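Local coordinates for protein ribokinase, putative (PDB 3B1N) that acts as a nucleoside kinase of the ribokinase family, binding a nucleoside beside ADP and probably phosphorylating the nucleoside on its ribose 5'-hydroxyl, at residues 7-12 with 48-53; 43-48 with 289-294; 187-192 with 215-220. All blocks are in the same frame, centred on the assembly; numbering follows the deposited sequence. Where two conformers were deposited one is given.

Contact 1: residues 7-12 with 48-53; sequences GSIAYD and GCAGNI. With MZR (5-hydroxy-1-(beta-D-ribofuranosyl)-1H-imidazole-4-carboxamide), chain F.
With chi1 at 59°, Ser-8 OG sits between its own backbone N and carbonyl carbon, where it meets the backbone N of Cys-49. Asp-12 has CG beside the backbone N (chi1 -69°), and its carboxylate reaches the ribose of the bound mizoribine next to Gly-48. Cys-49 N donates to Ser-8 OG over 2.9 Å in a fairly straight bond (159°). The same OG is hydrogen-bonded to the base hydroxyl O3 at 2.6 Å. The carbonyl of Ser-8 receives Ala-50 N at 2.9 Å in a bent bond, so one serine meets two N-H groups of the first turn of helix 49-59. Gly-48 is the N-cap. It lies so close to Ser-8 O and Ile-9 CA that a CB would clash, and its positive phi also favours glycine. Ala-50 CB touches Gly-7 O at 3.4 Å and is near Ile-9 CG1.

The carboxylate of Asp-12 takes the sugar diol two-pronged: O2' donates to OD1 at 2.8 Å and O3' to OD2 at 2.5 Å. O3' also accepts Gly-48 N and Asn-52 ND2, each at 3.0 Å. Gly-48 N reaches O2' only weakly. Asp-253 OD2 bonds to the ligand and to Asn-52 ND2, and Ser-36 OG of the second subunit also bonds to the ligand. Paired carboxylate acceptors bind both ribose hydroxyls, consistent with a preference for ribonucleosides such as inosine, which also binds.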
loop_
_atom_site.group_PDB
_atom_site.type_symbol
_atom_site.label_atom_id
_atom_site.label_comp_id
_atom_site.label_asym_id
_atom_site.label_seq_id
_atom_site.Cartn_x
_atom_site.Cartn_y
_atom_site.Cartn_z
ATOM N N GLY B 7 20.085 10.749 2.801
ATOM C CA GLY B 7 18.907 9.980 2.387
ATOM C C GLY B 7 17.669 10.691 2.869
ATOM O O GLY B 7 17.717 11.774 3.442
ATOM N N SER B 8 16.528 10.066 2.608
ATOM C CA SER B 8 15.249 10.665 3.004
ATOM C C SER B 8 15.091 10.793 4.510
ATOM O O SER B 8 15.602 9.966 5.293
ATOM C CB SER B 8 14.096 9.850 2.446
ATOM O OG SER B 8 14.157 8.513 2.921
ATOM N N ILE B 9 14.315 11.795 4.931
ATOM C CA ILE B 9 13.911 11.944 6.331
ATOM C C ILE B 9 12.397 12.109 6.251
ATOM O O ILE B 9 11.931 13.030 5.564
ATOM C CB ILE B 9 14.544 13.192 7.003
ATOM C CG1 ILE B 9 16.079 13.146 6.867
ATOM C CG2 ILE B 9 14.164 13.143 8.494
ATOM C CD1 ILE B 9 16.767 14.442 7.353
ATOM N N ALA B 10 11.653 11.175 6.842
ATOM C CA ALA B 10 10.207 11.066 6.504
ATOM C C ALA B 10 9.415 10.593 7.664
ATOM O O ALA B 10 9.944 10.000 8.609
ATOM C CB ALA B 10 10.038 10.092 5.282
ATOM N N TYR B 11 8.101 10.866 7.605
ATOM C CA TYR B 11 7.162 10.247 8.530
ATOM C C TYR B 11 6.489 9.084 7.826
ATOM O O TYR B 11 6.006 9.228 6.705
ATOM C CB TYR B 11 6.099 11.298 8.914
ATOM C CG TYR B 11 6.670 12.400 9.761
ATOM C CD1 TYR B 11 7.204 12.139 11.021
ATOM C CD2 TYR B 11 6.750 13.701 9.276
ATOM C CE1 TYR B 11 7.729 13.158 11.801
ATOM C CE2 TYR B 11 7.291 14.739 10.042
ATOM C CZ TYR B 11 7.771 14.460 11.307
ATOM O OH TYR B 11 8.285 15.460 12.100
ATOM N N ASP B 12 6.474 7.945 8.518
ATOM C CA ASP B 12 5.968 6.704 7.953
ATOM C C ASP B 12 4.602 6.336 8.508
ATOM O O ASP B 12 4.411 6.385 9.723
ATOM C CB ASP B 12 6.923 5.534 8.251
ATOM C CG ASP B 12 8.227 5.628 7.514
ATOM O OD1 ASP B 12 8.370 6.396 6.557
ATOM O OD2 ASP B 12 9.098 4.823 7.860
ATOM N N GLY B 48 12.211 7.430 7.082
ATOM C CA GLY B 48 13.144 7.913 6.059
ATOM C C GLY B 48 14.457 7.176 6.230
ATOM O O GLY B 48 14.892 6.838 7.361
ATOM N N CYS B 49 15.089 6.884 5.115
ATOM C CA CYS B 49 16.294 6.059 5.133
ATOM C C CYS B 49 17.432 6.685 5.932
ATOM O O CYS B 49 18.113 5.993 6.686
ATOM C CB CYS B 49 16.711 5.784 3.691
ATOM S SG CYS B 49 15.400 4.755 2.831
ATOM N N ALA B 50 17.616 8.002 5.798
ATOM C CA ALA B 50 18.694 8.635 6.582
ATOM C C ALA B 50 18.364 8.620 8.049
ATOM O O ALA B 50 19.269 8.424 8.871
ATOM C CB ALA B 50 18.976 10.065 6.123
ATOM N N GLY B 51 17.113 8.852 8.412
ATOM C CA GLY B 51 16.750 8.849 9.835
ATOM C C GLY B 51 17.006 7.430 10.378
ATOM O O GLY B 51 17.557 7.271 11.491
ATOM N N ASN B 52 16.551 6.424 9.636
ATOM C CA ASN B 52 16.670 5.035 10.130
ATOM C C ASN B 52 18.113 4.588 10.277
ATOM O O ASN B 52 18.483 3.980 11.283
ATOM C CB ASN B 52 15.961 4.103 9.140
ATOM C CG ASN B 52 14.453 4.393 9.018
ATOM O OD1 ASN B 52 13.821 5.034 9.861
ATOM N ND2 ASN B 52 13.873 3.818 7.963
ATOM N N ILE B 53 18.924 4.895 9.273
ATOM C CA ILE B 53 20.308 4.426 9.289
ATOM C C ILE B 53 21.049 5.162 10.382
ATOM O O ILE B 53 21.829 4.532 11.106
ATOM C CB ILE B 53 20.971 4.634 7.897
ATOM C CG1 ILE B 53 20.346 3.700 6.854
ATOM C CG2 ILE B 53 22.523 4.418 8.002
ATOM C CD1 ILE B 53 20.669 4.125 5.427
HETATM N N1 MZR F . 12.617 7.520 -1.512
HETATM O O3 MZR F . 12.927 6.996 1.211
HETATM C C4 MZR F . 11.858 6.124 0.911
HETATM C C5 MZR F . 11.249 5.950 -0.388
HETATM C C6 MZR F . 11.613 6.665 -1.613
HETATM O O6 MZR F . 10.927 6.398 -2.624
HETATM N N7 MZR F . 10.285 5.017 -0.155
HETATM C C8 MZR F . 10.329 4.667 1.151
HETATM N N9 MZR F . 11.299 5.347 1.828
HETATM C "C1'" MZR F . 11.670 5.191 3.244
HETATM C "C2'" MZR F . 10.548 5.186 4.267
HETATM O "O2'" MZR F . 10.414 6.528 4.722
HETATM C "C3'" MZR F . 11.053 4.153 5.306
HETATM O "O3'" MZR F . 11.276 4.639 6.632
HETATM C "C4'" MZR F . 12.329 3.610 4.718
HETATM O "O4'" MZR F . 12.196 3.871 3.333
HETATM C "C5'" MZR F . 12.463 2.126 4.968
HETATM O "O5'" MZR F . 13.735 1.729 4.390
#

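Contact 2: residues 43-48 with 289-294; sequences RREFGG and PQTYAP. With MZR (5-hydroxy-1-(beta-D-ribofuranosyl)-1H-imidazole-4-carboxamide), chain F.
Phe-46 O takes a hydrogen bond from a water and is approached by Pro-289 and Gln-290. The water donates to Phe-46 O over 2.7 Å and accepts Gln-290 N at 2.8 Å, so it bridges the two backbones. Pro-289 CG comes within 3.4 Å of Phe-46 O. Gln-290 NE2 is also 3.4 Å from this oxygen, but the angle is poor and the pair is not a hydrogen bond.

The amide of Gln-290 is held by other partners. NE2 bonds to Asn-52 OD1 and Tyr-78 OH, and OE1 bonds to Arg-81. Gln-290 CG lies beside its own backbone N, and the chain is extended beyond it (chi2 173°). CD then lies 3.5 Å from Phe-46 O, and OE1 is 3.9 Å from Phe-46 CB. The phenyl ring of Phe-46 leads away and meets Tyr-78 edge-to-face.

Pro-289 packs its ring against the strand. Its CG is 4.1 Å from Gly-47 CA, and its CD is a looser neighbour of Glu-45 CB. At the outer end, Glu-45 bends at chi2 (-76°), and its OE1 meets the methyl CG2 of Thr-291 at 3.9 Å. These two side chains cross at about a right angle. Glu-45 OE2 makes a long salt bridge to Arg-43 NH2.

Gly-47 has no side chain, and its CA comes close to the ribose O3' of the bound mizoribine. Strand 45-47 is the edge of the small sheet and pairs with strand 10-16. Its Gly-Gly end leads directly into helix 49-59. A lid strand that runs through a Gly-Gly pair into a helix N-terminus at the sugar is characteristic of the PfkB (ribokinase) family.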
loop_
_atom_site.group_PDB
_atom_site.type_symbol
_atom_site.label_atom_id
_atom_site.label_comp_id
_atom_site.label_asym_id
_atom_site.label_seq_id
_atom_site.Cartn_x
_atom_site.Cartn_y
_atom_site.Cartn_z
ATOM N N ARG B 43 -0.887 6.375 13.007
ATOM C CA ARG B 43 0.140 6.929 13.866
ATOM C C ARG B 43 1.388 7.128 13.032
ATOM O O ARG B 43 1.861 6.188 12.385
ATOM C CB ARG B 43 0.461 5.955 14.984
ATOM C CG ARG B 43 0.312 6.531 16.351
ATOM C CD ARG B 43 -0.092 5.440 17.372
ATOM N NE ARG B 43 0.486 4.115 17.102
ATOM C CZ ARG B 43 1.781 3.810 17.178
ATOM N NH1 ARG B 43 2.677 4.745 17.478
ATOM N NH2 ARG B 43 2.184 2.572 16.926
ATOM N N ARG B 44 1.892 8.348 13.016
ATOM C CA ARG B 44 3.109 8.548 12.242
ATOM C C ARG B 44 4.355 8.173 13.032
ATOM O O ARG B 44 4.533 8.486 14.209
ATOM C CB ARG B 44 3.167 9.929 11.576
ATOM C CG ARG B 44 2.020 10.161 10.598
ATOM C CD ARG B 44 2.379 11.188 9.544
ATOM N NE ARG B 44 2.819 12.468 10.095
ATOM C CZ ARG B 44 3.191 13.503 9.342
ATOM N NH1 ARG B 44 3.178 13.396 8.009
ATOM N NH2 ARG B 44 3.589 14.636 9.928
ATOM N N GLU B 45 5.202 7.431 12.352
ATOM C CA GLU B 45 6.420 6.912 12.957
ATOM C C GLU B 45 7.565 7.683 12.320
ATOM O O GLU B 45 7.507 8.131 11.160
ATOM C CB GLU B 45 6.617 5.444 12.624
ATOM C CG GLU B 45 5.562 4.446 13.080
ATOM C CD GLU B 45 5.609 4.110 14.536
ATOM O OE1 GLU B 45 6.367 4.761 15.300
ATOM O OE2 GLU B 45 4.860 3.162 14.904
ATOM N N PHE B 46 8.641 7.818 13.071
ATOM C CA PHE B 46 9.826 8.436 12.520
ATOM C C PHE B 46 10.554 7.498 11.563
ATOM O O PHE B 46 10.872 6.355 11.941
ATOM C CB PHE B 46 10.767 8.849 13.688
ATOM C CG PHE B 46 10.154 9.872 14.599
ATOM C CD1 PHE B 46 10.081 11.193 14.221
ATOM C CD2 PHE B 46 9.590 9.470 15.816
ATOM C CE1 PHE B 46 9.519 12.150 15.077
ATOM C CE2 PHE B 46 8.997 10.424 16.672
ATOM C CZ PHE B 46 8.962 11.744 16.301
ATOM N N GLY B 47 10.831 8.002 10.343
ATOM C CA GLY B 47 11.322 7.154 9.280
ATOM C C GLY B 47 12.163 7.929 8.303
ATOM O O GLY B 47 12.792 8.923 8.668
ATOM N N GLY B 48 12.211 7.430 7.082
ATOM C CA GLY B 48 13.144 7.913 6.059
ATOM C C GLY B 48 14.457 7.176 6.230
ATOM O O GLY B 48 14.892 6.838 7.361
ATOM N N PRO B 289 10.328 1.711 12.082
ATOM C CA PRO B 289 11.759 1.499 11.787
ATOM C C PRO B 289 12.687 1.887 12.937
ATOM O O PRO B 289 13.829 1.417 12.913
ATOM C CB PRO B 289 12.011 2.370 10.541
ATOM C CG PRO B 289 10.849 3.294 10.470
ATOM C CD PRO B 289 9.690 2.698 11.176
ATOM N N GLN B 290 12.242 2.705 13.910
ATOM C CA GLN B 290 13.168 3.203 14.937
ATOM C C GLN B 290 12.673 3.001 16.370
ATOM O O GLN B 290 13.189 3.632 17.293
ATOM C CB GLN B 290 13.473 4.691 14.714
ATOM C CG GLN B 290 14.090 5.060 13.355
ATOM C CD GLN B 290 14.176 6.584 13.190
ATOM O OE1 GLN B 290 14.343 7.321 14.203
ATOM N NE2 GLN B 290 14.181 7.057 11.954
ATOM N N THR B 291 11.735 2.100 16.617
ATOM C CA THR B 291 11.267 2.012 18.000
ATOM C C THR B 291 12.066 1.031 18.854
ATOM O O THR B 291 12.103 1.203 20.089
ATOM C CB THR B 291 9.769 1.785 18.109
ATOM O OG1 THR B 291 9.457 0.453 17.698
ATOM C CG2 THR B 291 9.055 2.774 17.227
ATOM N N TYR B 292 12.728 0.058 18.224
ATOM C CA TYR B 292 13.712 -0.750 18.947
ATOM C C TYR B 292 14.746 0.144 19.616
ATOM O O TYR B 292 15.217 1.115 19.027
ATOM C CB TYR B 292 14.354 -1.813 18.045
ATOM C CG TYR B 292 15.414 -1.327 17.047
ATOM C CD1 TYR B 292 15.114 -0.357 16.076
ATOM C CD2 TYR B 292 16.714 -1.838 17.105
ATOM C CE1 TYR B 292 16.113 0.049 15.184
ATOM C CE2 TYR B 292 17.702 -1.446 16.226
ATOM C CZ TYR B 292 17.375 -0.462 15.265
ATOM O OH TYR B 292 18.373 -0.053 14.415
ATOM N N ALA B 293 15.006 -0.111 20.893
ATOM C CA ALA B 293 15.928 0.740 21.621
ATOM C C ALA B 293 16.835 -0.095 22.546
ATOM O O ALA B 293 16.880 0.169 23.784
ATOM C CB ALA B 293 15.132 1.811 22.423
ATOM N N PRO B 294 17.587 -1.062 21.989
ATOM C CA PRO B 294 18.575 -1.791 22.773
ATOM C C PRO B 294 19.666 -0.865 23.324
ATOM O O PRO B 294 20.105 0.087 22.662
ATOM C CB PRO B 294 19.163 -2.799 21.769
ATOM C CG PRO B 294 19.075 -2.022 20.439
ATOM C CD PRO B 294 17.743 -1.310 20.534
HETATM N N1 MZR F . 12.617 7.520 -1.512
HETATM O O3 MZR F . 12.927 6.996 1.211
HETATM C C4 MZR F . 11.858 6.124 0.911
HETATM C C5 MZR F . 11.249 5.950 -0.388
HETATM C C6 MZR F . 11.613 6.665 -1.613
HETATM O O6 MZR F . 10.927 6.398 -2.624
HETATM N N7 MZR F . 10.285 5.017 -0.155
HETATM C C8 MZR F . 10.329 4.667 1.151
HETATM N N9 MZR F . 11.299 5.347 1.828
HETATM C "C1'" MZR F . 11.670 5.191 3.244
HETATM C "C2'" MZR F . 10.548 5.186 4.267
HETATM O "O2'" MZR F . 10.414 6.528 4.722
HETATM C "C3'" MZR F . 11.053 4.153 5.306
HETATM O "O3'" MZR F . 11.276 4.639 6.632
HETATM C "C4'" MZR F . 12.329 3.610 4.718
HETATM O "O4'" MZR F . 12.196 3.871 3.333
HETATM C "C5'" MZR F . 12.463 2.126 4.968
HETATM O "O5'" MZR F . 13.735 1.729 4.390
HETATM O O HOH W 1 10.091 4.560 13.841
#

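Contact 3: residues 187-192 with 215-220; sequences TYIAVN and QALIIT. With ADP (adenosine-5'-diphosphate), chain G.
Two neighbouring parallel strands of the large Rossmann-like sheet, 188-192 and 216-220, make up this contact. They are joined by a beta-alpha-beta crossover through helices 193-203 and 207-211. Their axes run 4.6 Å apart at 18°. Ile-189 N bonds to Ala-216 O, and Ile-218 N returns to Ile-189 O at 2.8 Å. Val-191 N then bonds to Ile-218 O, and Thr-220 N to Val-191 O. Before the strands begin, Gln-215 N reaches Thr-187 O at 2.8 Å. Ala-216 N is buried without a partner.

Ile-189, Val-191, Leu-217 and Ile-219 share one face. Val-191 CG2 touches Ile-219 CG1 at 4.1 Å, the two side chains lying side by side. On the other face Tyr-188 CD2 meets Ala-216 CB at 4.0 Å, and Tyr-188 CB meets Ile-218 CD1. Thr-187 lies alongside Gln-215, with Thr-187 CG2 3.6 Å from Gln-215 CD.

The C-terminal ends meet ADP. Thr-220 OG1 donates to the alpha-phosphate oxygen O2A at 2.6 Å. Asn-192 ND2 donates to the beta-phosphate oxygen O1B at 2.8 Å. Asn-192 is also the N-cap of helix 193-203, and Glu-195 OE1 bonds to its N. His-31 of the second subunit packs on Asn-192 and bonds to the nucleotide.

Strand 163-165 flanks 188-192 on its other side, and strand 226-230 runs antiparallel beside 216-220. Helix 251-264 covers Tyr-188, Ile-218 and Thr-220, while Val-191 packs on helix 193-203.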
loop_
_atom_site.group_PDB
_atom_site.type_symbol
_atom_site.label_atom_id
_atom_site.label_comp_id
_atom_site.label_asym_id
_atom_site.label_seq_id
_atom_site.Cartn_x
_atom_site.Cartn_y
_atom_site.Cartn_z
ATOM N N THR B 187 32.097 3.195 -3.351
ATOM C CA THR B 187 33.059 2.270 -2.720
ATOM C C THR B 187 32.393 0.922 -2.427
ATOM O O THR B 187 32.998 -0.128 -2.559
ATOM C CB THR B 187 33.575 2.824 -1.391
ATOM O OG1 THR B 187 33.820 4.240 -1.498
ATOM C CG2 THR B 187 34.807 2.025 -0.934
ATOM N N TYR B 188 31.136 0.966 -1.970
ATOM C CA TYR B 188 30.408 -0.261 -1.691
ATOM C C TYR B 188 28.982 -0.104 -2.222
ATOM O O TYR B 188 28.522 1.032 -2.375
ATOM C CB TYR B 188 30.343 -0.565 -0.164
ATOM C CG TYR B 188 31.561 -0.151 0.644
ATOM C CD1 TYR B 188 31.652 1.106 1.218
ATOM C CD2 TYR B 188 32.641 -1.038 0.814
ATOM C CE1 TYR B 188 32.741 1.474 1.972
ATOM C CE2 TYR B 188 33.760 -0.659 1.544
ATOM C CZ TYR B 188 33.784 0.589 2.126
ATOM O OH TYR B 188 34.877 0.990 2.886
ATOM N N ILE B 189 28.312 -1.216 -2.496
ATOM C CA ILE B 189 26.870 -1.141 -2.794
ATOM C C ILE B 189 26.137 -2.078 -1.835
ATOM O O ILE B 189 26.572 -3.198 -1.566
ATOM C CB ILE B 189 26.559 -1.372 -4.324
ATOM C CG1 ILE B 189 25.068 -1.221 -4.647
ATOM C CG2 ILE B 189 27.119 -2.715 -4.850
ATOM C CD1 ILE B 189 24.778 -1.277 -6.135
ATOM N N ALA B 190 25.030 -1.587 -1.271
ATOM C CA ALA B 190 24.228 -2.435 -0.393
ATOM C C ALA B 190 22.826 -2.442 -0.945
ATOM O O ALA B 190 22.272 -1.381 -1.234
ATOM C CB ALA B 190 24.237 -1.902 1.009
ATOM N N VAL B 191 22.265 -3.629 -1.139
ATOM C CA VAL B 191 20.898 -3.726 -1.730
ATOM C C VAL B 191 20.247 -4.950 -1.183
ATOM O O VAL B 191 20.950 -5.857 -0.720
ATOM C CB VAL B 191 20.920 -3.807 -3.299
ATOM C CG1 VAL B 191 21.095 -2.419 -3.928
ATOM C CG2 VAL B 191 21.944 -4.784 -3.830
ATOM N N ASN B 192 18.896 -5.001 -1.184
ATOM C CA ASN B 192 18.285 -6.309 -0.972
ATOM C C ASN B 192 18.250 -7.104 -2.268
ATOM O O ASN B 192 18.643 -6.589 -3.314
ATOM C CB ASN B 192 16.934 -6.272 -0.266
ATOM C CG ASN B 192 15.803 -5.763 -1.123
ATOM O OD1 ASN B 192 15.750 -5.961 -2.314
ATOM N ND2 ASN B 192 14.846 -5.125 -0.462
ATOM N N GLN B 215 34.424 -2.180 -3.833
ATOM C CA GLN B 215 35.136 -2.956 -2.826
ATOM C C GLN B 215 34.294 -4.075 -2.214
ATOM O O GLN B 215 34.830 -5.130 -1.840
ATOM C CB GLN B 215 35.730 -2.056 -1.747
ATOM C CG GLN B 215 36.866 -1.178 -2.306
ATOM C CD GLN B 215 37.527 -0.321 -1.244
ATOM O OE1 GLN B 215 37.444 -0.623 -0.046
ATOM N NE2 GLN B 215 38.187 0.775 -1.678
ATOM N N ALA B 216 32.980 -3.840 -2.067
ATOM C CA ALA B 216 32.122 -4.915 -1.563
ATOM C C ALA B 216 30.730 -4.710 -2.131
ATOM O O ALA B 216 30.293 -3.564 -2.274
ATOM C CB ALA B 216 32.050 -4.947 -0.010
ATOM N N LEU B 217 30.097 -5.816 -2.486
ATOM C CA LEU B 217 28.690 -5.859 -2.942
ATOM C C LEU B 217 27.957 -6.651 -1.883
ATOM O O LEU B 217 28.203 -7.839 -1.662
ATOM C CB LEU B 217 28.577 -6.564 -4.291
ATOM C CG LEU B 217 27.198 -7.026 -4.803
ATOM C CD1 LEU B 217 26.188 -5.868 -4.843
ATOM C CD2 LEU B 217 27.294 -7.711 -6.166
ATOM N N ILE B 218 27.041 -5.957 -1.202
ATOM C CA ILE B 218 26.327 -6.521 -0.067
ATOM C C ILE B 218 24.875 -6.677 -0.483
ATOM O O ILE B 218 24.261 -5.694 -0.946
ATOM C CB ILE B 218 26.414 -5.582 1.155
ATOM C CG1 ILE B 218 27.882 -5.345 1.594
ATOM C CG2 ILE B 218 25.604 -6.117 2.292
ATOM C CD1 ILE B 218 28.361 -3.957 1.312
ATOM N N ILE B 219 24.377 -7.908 -0.365
ATOM C CA ILE B 219 22.991 -8.243 -0.766
ATOM C C ILE B 219 22.286 -8.898 0.406
ATOM O O ILE B 219 22.721 -9.961 0.894
ATOM C CB ILE B 219 22.934 -9.122 -2.046
ATOM C CG1 ILE B 219 23.675 -8.442 -3.190
ATOM C CG2 ILE B 219 21.422 -9.468 -2.312
ATOM C CD1 ILE B 219 23.979 -9.391 -4.388
ATOM N N THR B 220 21.217 -8.248 0.873
ATOM C CA THR B 220 20.481 -8.785 2.018
ATOM C C THR B 220 19.344 -9.643 1.476
ATOM O O THR B 220 18.779 -9.342 0.394
ATOM C CB THR B 220 19.961 -7.670 2.933
ATOM O OG1 THR B 220 18.952 -6.910 2.250
ATOM C CG2 THR B 220 21.117 -6.729 3.295
HETATM P PB ADP G . 15.150 -4.495 3.352
HETATM O O1B ADP G . 14.265 -5.052 2.247
HETATM O O2B ADP G . 16.155 -3.553 2.763
HETATM O O3B ADP G . 14.560 -3.937 4.598
HETATM P PA ADP G . 15.886 -7.282 4.184
HETATM O O1A ADP G . 14.402 -7.670 4.248
HETATM O O2A ADP G . 16.802 -8.022 3.258
HETATM O O3A ADP G . 16.118 -5.766 3.803
HETATM O "O5'" ADP G . 16.303 -7.389 5.687
HETATM C "C5'" ADP G . 17.606 -6.897 6.019
HETATM C "C4'" ADP G . 18.292 -7.705 7.111
HETATM O "O4'" ADP G . 17.489 -7.656 8.310
HETATM C "C3'" ADP G . 18.449 -9.210 6.782
HETATM O "O3'" ADP G . 19.606 -9.448 5.965
HETATM C "C2'" ADP G . 18.447 -9.800 8.169
HETATM O "O2'" ADP G . 19.769 -9.709 8.742
HETATM C "C1'" ADP G . 17.519 -8.921 8.960
HETATM N N9 ADP G . 16.142 -9.484 8.894
HETATM C C8 ADP G . 15.132 -9.219 8.004
HETATM N N7 ADP G . 14.044 -10.008 8.282
HETATM C C5 ADP G . 14.390 -10.810 9.277
HETATM C C6 ADP G . 13.734 -11.891 10.011
HETATM N N6 ADP G . 12.459 -12.218 9.658
HETATM N N1 ADP G . 14.398 -12.493 10.980
HETATM C C2 ADP G . 15.666 -12.155 11.317
HETATM N N3 ADP G . 16.315 -11.160 10.699
HETATM C C4 ADP G . 15.758 -10.493 9.688
#

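Overall arrangement
Contacts 1 and 2 form one site; contact 3 stands apart. The centres of contacts 1 and 2 are 10 Å apart. They share Gly-48, both touch mizoribine, and strands 10-16 and 45-47 are neighbours in the small sheet. Their segments alternate along the chain. Contact 3 belongs to the large sheet. Its centre is about 19 Å from that of contact 1 and about 24 Å from that of contact 2, across the chain centre. It follows contact 1 in sequence and is nested within the loop closed by contact 2. Thus the nucleoside site joins the small sheet, the start of helix 49-59 and the loop 289-294, while the ADP site lies at strand ends of the main sheet.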